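Local coordinates for protein choline dehydrogenase and related flavoproteins (PDB 3Q9T) that oxidises formate as a formate oxidase of the glucose-methanol-choline oxidoreductase family, using a bound 8-formyl-FAD cofactor, at residues Pro183-Glu186 / Asn187-Asp190; Phe256-Asp259 / Arg260-Leu264; Arg284-Arg288 / His289-Thr293; Ser544-Pro547 / Ile548-Cys552. All blocks are in the same frame, centred on the assembly; numbering follows the deposited sequence.

Interactions 1 to 4 follow one another along the chain, and none nests in or crosses another. Interaction 1 (183-190) turns the loop that leads from helix 167-179 to strand 195-204. Interaction 2 (256-264) is the corner where the chain leaves the mixed sheet at strand 253-258 and enters the parallel sheet at strand 261-264. Interaction 3 (284-293) ends helix 283-287 and sends the chain toward strand 295-296. Interaction 4 (544-552) links strand 538-540 to helix 555-572 beside the cofactor. Interaction 4 lies between interactions 1 and 2: the nearest atoms are about 7 Å and about 6 Å away. Interactions 1 and 3 are on opposite sides of the chain's centre.

Interaction 1: Pro183-Glu186 / Asn187-Asp190; sequences PLIE and NIYD
Glu186 O is approached by a backbone amide, an aromatic ring and a water, while the next residue opens an Asx turn. Ile188 N reaches Glu186 O at 3.3 Å, but the bond is bent and weak. The backbone of Asn187 has the shape of an inverse gamma turn. Tyr189 CE2 lies 3.6 Å from Glu186 O. The hydroxyl, Tyr189 OH, is 2.9 Å from a water that also makes a long, weak bond to Glu186 O.

Beside the turn, Ile185 CG2 meets Ile188 CG2 at 3.7 Å. The carboxylate of Glu186 turns elsewhere and bonds to His198 on strand 195-204. The loop does not reach the cofactor: the Tyr189 side chain is about 11 Å from the bound 8-formyl-FAD.

Asn187 CG stands opposite the backbone N (chi1 -177°), and this swings the amide forward along the chain. Asn187 OD1 accepts Tyr189 N at 3.0 Å, with the donor 39° above the carbonyl plane. The other half of the amide holds Asp190, whose carboxylate also forms salt bridges with Arg130 and Lys148. Asn187 ND2 points almost straight (171°) at Asp190 OD2, 2.9 Å away, and meets it on the anti side of the carboxylate.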
ATOM      1  N   PRO A 183     -18.472  33.075  -4.454  1.00 26.97           N
ATOM      2  CA  PRO A 183     -17.914  34.409  -4.235  1.00 23.87           C
ATOM      3  C   PRO A 183     -16.412  34.441  -4.444  1.00 29.25           C
ATOM      4  O   PRO A 183     -15.736  33.431  -4.267  1.00 28.35           O
ATOM      5  CB  PRO A 183     -18.215  34.681  -2.753  1.00 26.16           C
ATOM      6  CG  PRO A 183     -19.028  33.494  -2.259  1.00 29.25           C
ATOM      7  CD  PRO A 183     -18.765  32.375  -3.192  1.00 21.39           C
ATOM      8  N   LEU A 184     -15.916  35.601  -4.847  1.00 29.97           N
ATOM      9  CA  LEU A 184     -14.514  35.950  -4.716  1.00 27.37           C
ATOM     10  C   LEU A 184     -14.293  36.512  -3.302  1.00 31.91           C
ATOM     11  O   LEU A 184     -15.187  37.141  -2.734  1.00 25.17           O
ATOM     12  CB  LEU A 184     -14.188  37.027  -5.746  1.00 32.08           C
ATOM     13  CG  LEU A 184     -13.395  36.664  -7.005  1.00 38.09           C
ATOM     14  CD1 LEU A 184     -13.640  35.226  -7.478  1.00 20.82           C
ATOM     15  CD2 LEU A 184     -13.667  37.690  -8.102  1.00 22.27           C
ATOM     16  N   ILE A 185     -13.111  36.294  -2.732  1.00 20.46           N
ATOM     17  CA  ILE A 185     -12.812  36.834  -1.418  1.00 18.89           C
ATOM     18  C   ILE A 185     -11.317  37.079  -1.247  1.00 24.51           C
ATOM     19  O   ILE A 185     -10.491  36.258  -1.658  1.00 19.20           O
ATOM     20  CB  ILE A 185     -13.329  35.914  -0.278  1.00 29.97           C
ATOM     21  CG1 ILE A 185     -13.187  36.613   1.082  1.00 24.37           C
ATOM     22  CG2 ILE A 185     -12.591  34.563  -0.286  1.00 24.39           C
ATOM     23  CD1 ILE A 185     -13.883  35.891   2.240  1.00 24.04           C
ATOM     24  N   GLU A 186     -10.969  38.220  -0.659  1.00 24.59           N
ATOM     25  CA  GLU A 186      -9.562  38.563  -0.463  1.00 21.93           C
ATOM     26  C   GLU A 186      -9.157  38.557   1.004  1.00 27.45           C
ATOM     27  O   GLU A 186      -8.046  38.141   1.360  1.00 30.57           O
ATOM     28  CB  GLU A 186      -9.226  39.909  -1.115  1.00 24.57           C
ATOM     29  CG  GLU A 186      -9.186  39.865  -2.632  1.00 27.11           C
ATOM     30  CD  GLU A 186      -8.369  38.689  -3.190  1.00 33.96           C
ATOM     31  OE1 GLU A 186      -7.489  38.134  -2.488  1.00 26.80           O
ATOM     32  OE2 GLU A 186      -8.617  38.310  -4.348  1.00 27.16           O
ATOM     33  N   ASN A 187     -10.054  39.015   1.865  1.00 25.07           N
ATOM     34  CA  ASN A 187      -9.792  38.945   3.289  1.00 24.21           C
ATOM     35  C   ASN A 187     -10.228  37.631   3.921  1.00 27.31           C
ATOM     36  O   ASN A 187     -11.361  37.499   4.370  1.00 25.18           O
ATOM     37  CB  ASN A 187     -10.434  40.104   4.056  1.00 26.61           C
ATOM     38  CG  ASN A 187     -10.094  40.048   5.532  1.00 30.10           C
ATOM     39  OD1 ASN A 187      -9.157  39.336   5.916  1.00 25.69           O
ATOM     40  ND2 ASN A 187     -10.845  40.770   6.370  1.00 24.22           N
ATOM     41  N   ILE A 188      -9.312  36.672   3.986  1.00 27.17           N
ATOM     42  CA  ILE A 188      -9.594  35.404   4.656  1.00 22.28           C
ATOM     43  C   ILE A 188      -8.802  35.306   5.973  1.00 26.16           C
ATOM     44  O   ILE A 188      -8.428  34.218   6.417  1.00 20.97           O
ATOM     45  CB  ILE A 188      -9.265  34.211   3.722  1.00 21.67           C
ATOM     46  CG1 ILE A 188      -7.789  34.246   3.305  1.00 15.50           C
ATOM     47  CG2 ILE A 188     -10.126  34.277   2.466  1.00 16.03           C
ATOM     48  CD1 ILE A 188      -7.314  32.981   2.642  1.00 14.39           C
ATOM     49  N   TYR A 189      -8.557  36.452   6.604  1.00 21.30           N
ATOM     50  CA  TYR A 189      -7.663  36.496   7.760  1.00 20.48           C
ATOM     51  C   TYR A 189      -8.361  36.919   9.048  1.00 26.25           C
ATOM     52  O   TYR A 189      -7.731  36.951  10.102  1.00 28.80           O
ATOM     53  CB  TYR A 189      -6.441  37.365   7.449  1.00 18.73           C
ATOM     54  CG  TYR A 189      -5.815  36.935   6.152  1.00 18.27           C
ATOM     55  CD1 TYR A 189      -4.939  35.858   6.111  1.00 21.14           C
ATOM     56  CD2 TYR A 189      -6.164  37.539   4.957  1.00 23.65           C
ATOM     57  CE1 TYR A 189      -4.396  35.413   4.911  1.00 17.58           C
ATOM     58  CE2 TYR A 189      -5.623  37.108   3.747  1.00 28.53           C
ATOM     59  CZ  TYR A 189      -4.738  36.035   3.733  1.00 22.17           C
ATOM     60  OH  TYR A 189      -4.199  35.586   2.544  1.00 18.70           O
ATOM     61  N   ASP A 190      -9.660  37.205   8.967  1.00 15.39           N
ATOM     62  CA  ASP A 190     -10.437  37.566  10.147  1.00 22.75           C
ATOM     63  C   ASP A 190     -11.511  36.560  10.526  1.00 27.52           C
ATOM     64  O   ASP A 190     -12.507  36.924  11.160  1.00 29.78           O
ATOM     65  CB  ASP A 190     -11.076  38.943   9.976  1.00 22.94           C
ATOM     66  CG  ASP A 190     -10.065  40.048  10.048  1.00 31.13           C
ATOM     67  OD1 ASP A 190      -9.204  40.003  10.958  1.00 35.81           O
ATOM     68  OD2 ASP A 190     -10.111  40.947   9.185  1.00 33.47           O
TER
HETATM   69  O   HOH W   1      -5.920  35.739   0.274  1.00 21.70           O

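Interaction 2: Phe256-Asp259 / Arg260-Leu264; sequences FFAD and REVIL
Arg260 folds back over the peptide of Asp259 where the chain turns a sharp corner between two sheets. Arg260 CB is 3.5 Å from Asp259 C. Arg260 CG lies beside the same carbon at 3.7 Å. The chain then bends at chi2 (-52°), which brings Arg260 CD to 3.6 Å from Asp259 O. At the tip, NH1 bonds to His573 ND1 and NH2 makes a salt bridge with Asp575, both near the C terminus.

Inside the corner the side-chain contact is apolar. Ala258 CB points into the turn and touches Val262 CG2 at 3.5 Å. The methyl also has a backbone neighbour, with Ala258 CB 3.3 Å from Glu261 O. It fills the inside of the corner where strands 253-258 and 261-264 part. Strand 253-258 belongs to the mixed sheet, and strand 261-264 to the parallel sheet of the Rossmann-type FAD-binding domain.

The acids have partners of their own: Asp259 bonds to His6, and Glu261 to His573 and Arg539. Asp259 OD2 and Arg260 NE are 7.0 Å apart, so these two opposite charges form no salt bridge. The corner is therefore closed by methyl groups and backbone, while its charged ends tie it to the chain termini and to strand 538-540.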
ATOM      1  N   PHE A 256      22.710  17.435  26.874  1.00 21.56           N
ATOM      2  CA  PHE A 256      22.616  18.887  27.052  1.00 21.63           C
ATOM      3  C   PHE A 256      21.498  19.190  28.036  1.00 26.86           C
ATOM      4  O   PHE A 256      20.452  18.536  28.016  1.00 23.54           O
ATOM      5  CB  PHE A 256      22.363  19.615  25.741  1.00 21.07           C
ATOM      6  CG  PHE A 256      23.429  19.403  24.704  1.00 23.24           C
ATOM      7  CD1 PHE A 256      24.691  19.969  24.856  1.00 24.69           C
ATOM      8  CD2 PHE A 256      23.166  18.654  23.568  1.00 23.59           C
ATOM      9  CE1 PHE A 256      25.674  19.781  23.900  1.00 21.48           C
ATOM     10  CE2 PHE A 256      24.146  18.456  22.599  1.00 23.80           C
ATOM     11  CZ  PHE A 256      25.403  19.020  22.766  1.00 22.78           C
ATOM     12  N   PHE A 257      21.720  20.186  28.889  1.00 27.00           N
ATOM     13  CA  PHE A 257      20.824  20.449  30.006  1.00 18.94           C
ATOM     14  C   PHE A 257      20.196  21.816  29.901  1.00 21.91           C
ATOM     15  O   PHE A 257      20.824  22.769  29.421  1.00 18.58           O
ATOM     16  CB  PHE A 257      21.574  20.306  31.334  1.00 19.69           C
ATOM     17  CG  PHE A 257      22.049  18.906  31.601  1.00 18.30           C
ATOM     18  CD1 PHE A 257      21.223  17.991  32.221  1.00 25.64           C
ATOM     19  CD2 PHE A 257      23.307  18.504  31.207  1.00 20.07           C
ATOM     20  CE1 PHE A 257      21.643  16.691  32.450  1.00 22.73           C
ATOM     21  CE2 PHE A 257      23.734  17.200  31.430  1.00 22.62           C
ATOM     22  CZ  PHE A 257      22.903  16.302  32.058  1.00 16.94           C
ATOM     23  N   ALA A 258      18.945  21.903  30.338  1.00 21.06           N
ATOM     24  CA  ALA A 258      18.251  23.174  30.354  1.00 24.06           C
ATOM     25  C   ALA A 258      18.126  23.613  31.795  1.00 23.51           C
ATOM     26  O   ALA A 258      17.658  22.857  32.642  1.00 19.20           O
ATOM     27  CB  ALA A 258      16.866  23.058  29.705  1.00 20.40           C
ATOM     28  N   ASP A 259      18.542  24.840  32.068  1.00 17.47           N
ATOM     29  CA  ASP A 259      18.408  25.388  33.411  1.00 25.00           C
ATOM     30  C   ASP A 259      17.018  25.950  33.688  1.00 26.74           C
ATOM     31  O   ASP A 259      16.588  26.009  34.830  1.00 26.11           O
ATOM     32  CB  ASP A 259      19.504  26.409  33.662  1.00 20.72           C
ATOM     33  CG  ASP A 259      20.862  25.762  33.684  1.00 29.17           C
ATOM     34  OD1 ASP A 259      20.922  24.577  34.088  1.00 26.39           O
ATOM     35  OD2 ASP A 259      21.847  26.405  33.271  1.00 25.55           O
ATOM     36  N   ARG A 260      16.298  26.323  32.638  1.00 26.19           N
ATOM     37  CA  ARG A 260      14.925  26.752  32.815  1.00 20.90           C
ATOM     38  C   ARG A 260      13.952  25.719  32.279  1.00 23.12           C
ATOM     39  O   ARG A 260      13.193  25.132  33.036  1.00 21.95           O
ATOM     40  CB  ARG A 260      14.687  28.101  32.142  1.00 22.38           C
ATOM     41  CG  ARG A 260      15.556  29.220  32.710  1.00 30.66           C
ATOM     42  CD  ARG A 260      15.446  29.320  34.233  1.00 24.91           C
ATOM     43  NE  ARG A 260      16.316  30.373  34.744  1.00 33.68           N
ATOM     44  CZ  ARG A 260      15.899  31.566  35.155  1.00 35.10           C
ATOM     45  NH1 ARG A 260      14.602  31.874  35.151  1.00 26.48           N
ATOM     46  NH2 ARG A 260      16.789  32.450  35.585  1.00 43.08           N
ATOM     47  N   GLU A 261      13.960  25.505  30.968  1.00 24.11           N
ATOM     48  CA  GLU A 261      12.952  24.642  30.368  1.00 21.46           C
ATOM     49  C   GLU A 261      13.408  23.987  29.086  1.00 19.80           C
ATOM     50  O   GLU A 261      14.206  24.535  28.333  1.00 17.00           O
ATOM     51  CB  GLU A 261      11.669  25.424  30.090  1.00 25.74           C
ATOM     52  CG  GLU A 261      10.971  25.972  31.332  1.00 23.01           C
ATOM     53  CD  GLU A 261       9.612  26.547  30.997  1.00 32.31           C
ATOM     54  OE1 GLU A 261       8.834  25.852  30.311  1.00 31.74           O
ATOM     55  OE2 GLU A 261       9.323  27.694  31.405  1.00 27.30           O
ATOM     56  N   VAL A 262      12.884  22.791  28.853  1.00 20.60           N
ATOM     57  CA  VAL A 262      13.040  22.130  27.577  1.00 15.20           C
ATOM     58  C   VAL A 262      11.746  22.266  26.778  1.00 19.19           C
ATOM     59  O   VAL A 262      10.642  22.038  27.294  1.00 13.83           O
ATOM     60  CB  VAL A 262      13.415  20.658  27.763  1.00 19.35           C
ATOM     61  CG1 VAL A 262      13.257  19.891  26.454  1.00 12.07           C
ATOM     62  CG2 VAL A 262      14.848  20.562  28.270  1.00 19.43           C
ATOM     63  N   ILE A 263      11.887  22.672  25.522  1.00 15.76           N
ATOM     64  CA  ILE A 263      10.747  22.721  24.619  1.00 20.25           C
ATOM     65  C   ILE A 263      10.902  21.675  23.510  1.00 18.67           C
ATOM     66  O   ILE A 263      11.849  21.719  22.712  1.00 19.31           O
ATOM     67  CB  ILE A 263      10.514  24.115  24.001  1.00 18.58           C
ATOM     68  CG1 ILE A 263      10.391  25.212  25.076  1.00 15.60           C
ATOM     69  CG2 ILE A 263       9.235  24.093  23.186  1.00 16.34           C
ATOM     70  CD1 ILE A 263      11.699  25.671  25.667  1.00 20.50           C
ATOM     71  N   LEU A 264       9.970  20.730  23.479  1.00 18.05           N
ATOM     72  CA  LEU A 264       9.985  19.662  22.494  1.00 16.04           C
ATOM     73  C   LEU A 264       9.219  20.107  21.245  1.00 17.94           C
ATOM     74  O   LEU A 264       8.028  20.377  21.305  1.00 18.94           O
ATOM     75  CB  LEU A 264       9.380  18.396  23.091  1.00 11.96           C
ATOM     76  CG  LEU A 264       9.255  17.183  22.160  1.00 15.87           C
ATOM     77  CD1 LEU A 264      10.566  16.878  21.464  1.00 15.92           C
ATOM     78  CD2 LEU A 264       8.752  15.950  22.950  1.00 13.58           C
TER

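Interaction 3: Arg284-Arg288 / His289-Thr293; sequences RELSR and HGINT
Leu286 O takes two backbone bonds from the residues that follow the helix. His289 N donates at 2.7 Å and Ile291 N at 3.1 Å, and the two come from opposite faces of the carbonyl plane. Gly290 N donates to Ser287 O at 2.8 Å, across a type I turn from Ser287 to Gly290. The bonds of Ile291 N and Gly290 N make a Schellman motif that ends helix 283-287. Gly290 is its C-prime residue, and its positive phi (77°) is one that glycine adopts readily.

The apolar pair that usually goes with this motif is present. Leu286 and Ile291 cross obliquely, with Leu286 CB 4.0 Å from Ile291 CB. Leu286 CD2 goes on to rest against Thr293 OG1 and Asn292 O.

His289 has its CG beside the backbone N (chi1 -60°), and this carries the imidazole back along the helix. Its edge meets a carbonyl there, with His289 CD2 3.1 Å from Glu285 O. Arg288 O lies over one face of the ring.

A water joins the end of the helix to the departing chain. It donates to Ile291 O at 2.7 Å. It is also bonded to Ser287 OG at 3.0 Å and to Thr293 OG1 at 2.7 Å.

Further out, Thr283 bonds to both Ser287 and Thr293, and Glu285 OE2 takes Leu435 N. Met276 and Leu277 of helix 267-277 pack on Leu286 and Ile291. Leu286 O and Ser287 O are thus satisfied by amides from beyond the helix, and these probably offset part of the partial negative charge at its end.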
ATOM      1  N   ARG A 284       0.778   0.651  28.534  1.00 21.32           N
ATOM      2  CA  ARG A 284       0.766  -0.652  27.874  1.00 23.17           C
ATOM      3  C   ARG A 284       1.679  -0.621  26.641  1.00 27.18           C
ATOM      4  O   ARG A 284       2.398  -1.579  26.361  1.00 30.31           O
ATOM      5  CB  ARG A 284      -0.674  -1.024  27.495  1.00 32.13           C
ATOM      6  CG  ARG A 284      -0.960  -2.499  27.284  1.00 47.96           C
ATOM      7  CD  ARG A 284      -2.406  -2.704  26.790  1.00 52.85           C
ATOM      8  NE  ARG A 284      -3.361  -1.873  27.531  1.00 51.74           N
ATOM      9  CZ  ARG A 284      -3.826  -2.159  28.746  1.00 54.38           C
ATOM     10  NH1 ARG A 284      -3.430  -3.261  29.374  1.00 56.15           N
ATOM     11  NH2 ARG A 284      -4.686  -1.343  29.343  1.00 54.32           N
ATOM     12  N   GLU A 285       1.680   0.500  25.922  1.00 25.90           N
ATOM     13  CA  GLU A 285       2.516   0.636  24.736  1.00 19.74           C
ATOM     14  C   GLU A 285       4.006   0.750  25.087  1.00 21.57           C
ATOM     15  O   GLU A 285       4.843   0.195  24.390  1.00 23.90           O
ATOM     16  CB  GLU A 285       2.058   1.820  23.885  1.00 25.18           C
ATOM     17  CG  GLU A 285       2.940   2.118  22.679  1.00 26.49           C
ATOM     18  CD  GLU A 285       2.388   3.217  21.772  1.00 32.23           C
ATOM     19  OE1 GLU A 285       1.434   3.934  22.168  1.00 23.17           O
ATOM     20  OE2 GLU A 285       2.920   3.362  20.650  1.00 27.95           O
ATOM     21  N   LEU A 286       4.336   1.466  26.160  1.00 19.59           N
ATOM     22  CA  LEU A 286       5.721   1.499  26.653  1.00 23.86           C
ATOM     23  C   LEU A 286       6.233   0.101  27.072  1.00 25.19           C
ATOM     24  O   LEU A 286       7.258  -0.360  26.567  1.00 20.48           O
ATOM     25  CB  LEU A 286       5.889   2.501  27.805  1.00 19.67           C
ATOM     26  CG  LEU A 286       6.080   3.988  27.441  1.00 25.32           C
ATOM     27  CD1 LEU A 286       5.273   4.362  26.210  1.00 24.06           C
ATOM     28  CD2 LEU A 286       5.722   4.922  28.613  1.00 21.00           C
ATOM     29  N   SER A 287       5.522  -0.557  27.991  1.00 18.30           N
ATOM     30  CA  SER A 287       5.912  -1.882  28.472  1.00 21.93           C
ATOM     31  C   SER A 287       6.193  -2.818  27.310  1.00 23.24           C
ATOM     32  O   SER A 287       7.186  -3.538  27.321  1.00 25.16           O
ATOM     33  CB  SER A 287       4.834  -2.508  29.369  1.00 19.42           C
ATOM     34  OG  SER A 287       4.522  -1.653  30.436  1.00 27.98           O
ATOM     35  N   ARG A 288       5.320  -2.785  26.311  1.00 20.95           N
ATOM     36  CA  ARG A 288       5.438  -3.655  25.149  1.00 23.94           C
ATOM     37  C   ARG A 288       6.802  -3.502  24.483  1.00 31.96           C
ATOM     38  O   ARG A 288       7.258  -4.403  23.779  1.00 36.45           O
ATOM     39  CB  ARG A 288       4.321  -3.348  24.143  1.00 26.39           C
ATOM     40  CG  ARG A 288       4.173  -4.373  23.016  1.00 39.23           C
ATOM     41  CD  ARG A 288       3.052  -3.968  22.055  1.00 51.15           C
ATOM     42  NE  ARG A 288       1.930  -3.341  22.762  1.00 63.88           N
ATOM     43  CZ  ARG A 288       1.153  -2.384  22.251  1.00 63.75           C
ATOM     44  NH1 ARG A 288       1.372  -1.938  21.019  1.00 60.75           N
ATOM     45  NH2 ARG A 288       0.158  -1.867  22.971  1.00 53.09           N
ATOM     46  N   HIS A 289       7.464  -2.372  24.709  1.00 19.05           N
ATOM     47  CA  HIS A 289       8.774  -2.156  24.092  1.00 20.60           C
ATOM     48  C   HIS A 289       9.894  -2.035  25.118  1.00 26.17           C
ATOM     49  O   HIS A 289      10.977  -1.549  24.806  1.00 26.22           O
ATOM     50  CB  HIS A 289       8.745  -0.941  23.161  1.00 17.38           C
ATOM     51  CG  HIS A 289       7.753  -1.080  22.052  1.00 22.96           C
ATOM     52  ND1 HIS A 289       7.972  -1.895  20.963  1.00 24.70           N
ATOM     53  CD2 HIS A 289       6.513  -0.561  21.892  1.00 25.45           C
ATOM     54  CE1 HIS A 289       6.916  -1.854  20.167  1.00 22.44           C
ATOM     55  NE2 HIS A 289       6.017  -1.050  20.705  1.00 23.58           N
ATOM     56  N   GLY A 290       9.632  -2.476  26.343  1.00 25.06           N
ATOM     57  CA  GLY A 290      10.677  -2.490  27.355  1.00 22.63           C
ATOM     58  C   GLY A 290      10.980  -1.127  27.958  1.00 25.85           C
ATOM     59  O   GLY A 290      12.023  -0.952  28.581  1.00 26.86           O
ATOM     60  N   ILE A 291      10.075  -0.163  27.790  1.00 24.63           N
ATOM     61  CA  ILE A 291      10.275   1.178  28.358  1.00 20.00           C
ATOM     62  C   ILE A 291       9.517   1.371  29.668  1.00 23.00           C
ATOM     63  O   ILE A 291       8.325   1.112  29.756  1.00 20.21           O
ATOM     64  CB  ILE A 291       9.830   2.274  27.375  1.00 22.80           C
ATOM     65  CG1 ILE A 291      10.564   2.112  26.037  1.00 20.46           C
ATOM     66  CG2 ILE A 291      10.062   3.660  27.975  1.00 24.30           C
ATOM     67  CD1 ILE A 291       9.904   2.859  24.892  1.00 22.83           C
ATOM     68  N   ASN A 292      10.208   1.830  30.698  1.00 27.92           N
ATOM     69  CA  ASN A 292       9.520   2.183  31.932  1.00 29.07           C
ATOM     70  C   ASN A 292       8.495   3.290  31.736  1.00 23.53           C
ATOM     71  O   ASN A 292       8.665   4.165  30.898  1.00 21.96           O
ATOM     72  CB  ASN A 292      10.527   2.594  32.997  1.00 28.05           C
ATOM     73  CG  ASN A 292      11.320   1.418  33.508  1.00 43.77           C
ATOM     74  OD1 ASN A 292      10.771   0.327  33.715  1.00 39.69           O
ATOM     75  ND2 ASN A 292      12.621   1.618  33.697  1.00 33.87           N
ATOM     76  N   THR A 293       7.423   3.243  32.509  1.00 29.07           N
ATOM     77  CA  THR A 293       6.439   4.306  32.458  1.00 27.46           C
ATOM     78  C   THR A 293       6.730   5.280  33.568  1.00 25.63           C
ATOM     79  O   THR A 293       6.703   4.915  34.730  1.00 31.20           O
ATOM     80  CB  THR A 293       5.033   3.771  32.647  1.00 23.94           C
ATOM     81  OG1 THR A 293       4.768   2.799  31.638  1.00 27.10           O
ATOM     82  CG2 THR A 293       4.010   4.905  32.543  1.00 25.40           C
TER
HETATM   83  O   HOH W   2       6.300   0.535  31.398  1.00 20.24           O

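Interaction 4: Ser544-Pro547 / Ile548-Cys552; sequences SVIP and IIPDC
Ile548 O is touched by Ile546 CG2 at 3.6 Å and accepts a weak hydrogen bond from Trp112 NE1. It lies in the loop between strand 538-540 and helix 555-572, in the C-terminal part of the GMC oxidoreductase fold. The loop runs beside the cofactor: the side chain of Ile546 is about 7 Å from the bound 8-formyl-FAD and about 4 Å from that of Ala543, an FAD-binding residue.

Ile546 points into the bend. Its CG2 is opposite the backbone N, and this branch reaches on to Pro550, with Ile546 CG2 3.9 Å from Pro550 CD. The two side chains cross at about a right angle. Ser557 of helix 555-572 touches both of them, so the loop packs against the helix that follows, while Phe115 of helix 113-116 packs on Pro547 and Ile548.

Two prolines, Pro547 and Pro550, lie in this loop. Pro547 lies against the next peptide, with Pro547 CG 3.4 Å from Ile548 N. Farther along, Asp551 has several partners: its OD1 is held by Arg425 and Thr108, and its OD2 by the backbone N of His105. Ile548 itself turns back on the preceding carbonyl (chi1 -57°), which sets Ile548 CG1 3.2 Å from Pro547 O.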
ATOM      1  N   SER A 544       1.737  18.949  16.992  1.00 11.63           N
ATOM      2  CA  SER A 544       1.113  17.838  17.735  1.00 12.37           C
ATOM      3  C   SER A 544       0.224  18.368  18.838  1.00 13.65           C
ATOM      4  O   SER A 544      -0.581  17.660  19.445  1.00 14.98           O
ATOM      5  CB  SER A 544       2.171  16.880  18.295  1.00 23.75           C
ATOM      6  OG  SER A 544       3.145  17.565  19.047  1.00 21.19           O
ATOM      7  N   VAL A 545       0.395  19.656  19.071  1.00 17.45           N
ATOM      8  CA  VAL A 545      -0.282  20.378  20.108  1.00 17.13           C
ATOM      9  C   VAL A 545      -1.705  20.730  19.673  1.00 16.25           C
ATOM     10  O   VAL A 545      -2.619  20.812  20.501  1.00 20.63           O
ATOM     11  CB  VAL A 545       0.569  21.626  20.423  1.00 19.92           C
ATOM     12  CG1 VAL A 545      -0.255  22.882  20.491  1.00 17.21           C
ATOM     13  CG2 VAL A 545       1.404  21.387  21.665  1.00 18.32           C
ATOM     14  N   ILE A 546      -1.881  20.897  18.365  1.00 14.23           N
ATOM     15  CA  ILE A 546      -3.148  21.319  17.749  1.00 17.34           C
ATOM     16  C   ILE A 546      -4.316  20.365  18.001  1.00 15.81           C
ATOM     17  O   ILE A 546      -4.283  19.209  17.585  1.00 17.30           O
ATOM     18  CB  ILE A 546      -2.951  21.547  16.239  1.00 13.09           C
ATOM     19  CG1 ILE A 546      -1.941  22.680  16.028  1.00 17.09           C
ATOM     20  CG2 ILE A 546      -4.266  21.867  15.555  1.00 14.35           C
ATOM     21  CD1 ILE A 546      -1.455  22.836  14.565  1.00 14.69           C
ATOM     22  N   PRO A 547      -5.350  20.850  18.704  1.00 20.16           N
ATOM     23  CA  PRO A 547      -6.458  20.000  19.168  1.00 18.27           C
ATOM     24  C   PRO A 547      -7.618  19.814  18.160  1.00 20.64           C
ATOM     25  O   PRO A 547      -8.377  18.861  18.287  1.00 19.96           O
ATOM     26  CB  PRO A 547      -6.953  20.738  20.413  1.00 13.60           C
ATOM     27  CG  PRO A 547      -6.685  22.180  20.093  1.00 13.49           C
ATOM     28  CD  PRO A 547      -5.440  22.225  19.234  1.00 15.73           C
ATOM     29  N   ILE A 548      -7.761  20.724  17.208  1.00 20.49           N
ATOM     30  CA  ILE A 548      -8.756  20.612  16.138  1.00 19.91           C
ATOM     31  C   ILE A 548      -8.118  21.186  14.876  1.00 18.61           C
ATOM     32  O   ILE A 548      -7.744  22.359  14.849  1.00 18.10           O
ATOM     33  CB  ILE A 548     -10.012  21.435  16.433  1.00 19.58           C
ATOM     34  CG1 ILE A 548     -10.640  21.020  17.758  1.00 18.83           C
ATOM     35  CG2 ILE A 548     -11.035  21.268  15.305  1.00 20.29           C
ATOM     36  CD1 ILE A 548     -11.892  21.800  18.088  1.00 16.14           C
ATOM     37  N   ILE A 549      -7.966  20.370  13.842  1.00 14.02           N
ATOM     38  CA  ILE A 549      -7.172  20.792  12.676  1.00 18.53           C
ATOM     39  C   ILE A 549      -7.821  21.981  11.947  1.00 19.25           C
ATOM     40  O   ILE A 549      -9.015  21.980  11.694  1.00 19.69           O
ATOM     41  CB  ILE A 549      -6.945  19.613  11.693  1.00 16.58           C
ATOM     42  CG1 ILE A 549      -5.876  19.973  10.652  1.00 15.59           C
ATOM     43  CG2 ILE A 549      -8.276  19.203  11.043  1.00 15.73           C
ATOM     44  CD1 ILE A 549      -5.600  18.836   9.613  1.00 14.82           C
ATOM     45  N   PRO A 550      -7.032  23.022  11.650  1.00 28.08           N
ATOM     46  CA  PRO A 550      -7.573  24.202  10.954  1.00 18.56           C
ATOM     47  C   PRO A 550      -8.168  23.859   9.581  1.00 23.43           C
ATOM     48  O   PRO A 550      -7.910  22.771   9.055  1.00 20.58           O
ATOM     49  CB  PRO A 550      -6.344  25.116  10.802  1.00 15.29           C
ATOM     50  CG  PRO A 550      -5.438  24.718  11.948  1.00 16.18           C
ATOM     51  CD  PRO A 550      -5.665  23.241  12.165  1.00 16.27           C
ATOM     52  N   ASP A 551      -8.929  24.788   9.001  1.00 14.43           N
ATOM     53  CA  ASP A 551      -9.726  24.501   7.798  1.00 17.99           C
ATOM     54  C   ASP A 551      -8.942  24.751   6.496  1.00 20.42           C
ATOM     55  O   ASP A 551      -9.494  25.216   5.500  1.00 18.00           O
ATOM     56  CB  ASP A 551     -11.006  25.345   7.818  1.00 19.36           C
ATOM     57  CG  ASP A 551     -11.579  25.497   9.225  1.00 23.08           C
ATOM     58  OD1 ASP A 551     -12.548  24.787   9.575  1.00 21.51           O
ATOM     59  OD2 ASP A 551     -11.038  26.307  10.002  1.00 22.33           O
ATOM     60  N   CYS A 552      -7.653  24.434   6.503  1.00 16.97           N
ATOM     61  CA  CYS A 552      -6.788  24.891   5.439  1.00 15.29           C
ATOM     62  C   CYS A 552      -5.385  24.442   5.753  1.00 19.90           C
ATOM     63  O   CYS A 552      -5.151  23.870   6.819  1.00 19.42           O
ATOM     64  CB  CYS A 552      -6.813  26.409   5.414  1.00 26.44           C
ATOM     65  SG  CYS A 552      -6.417  27.108   7.031  1.00 19.70           S
TER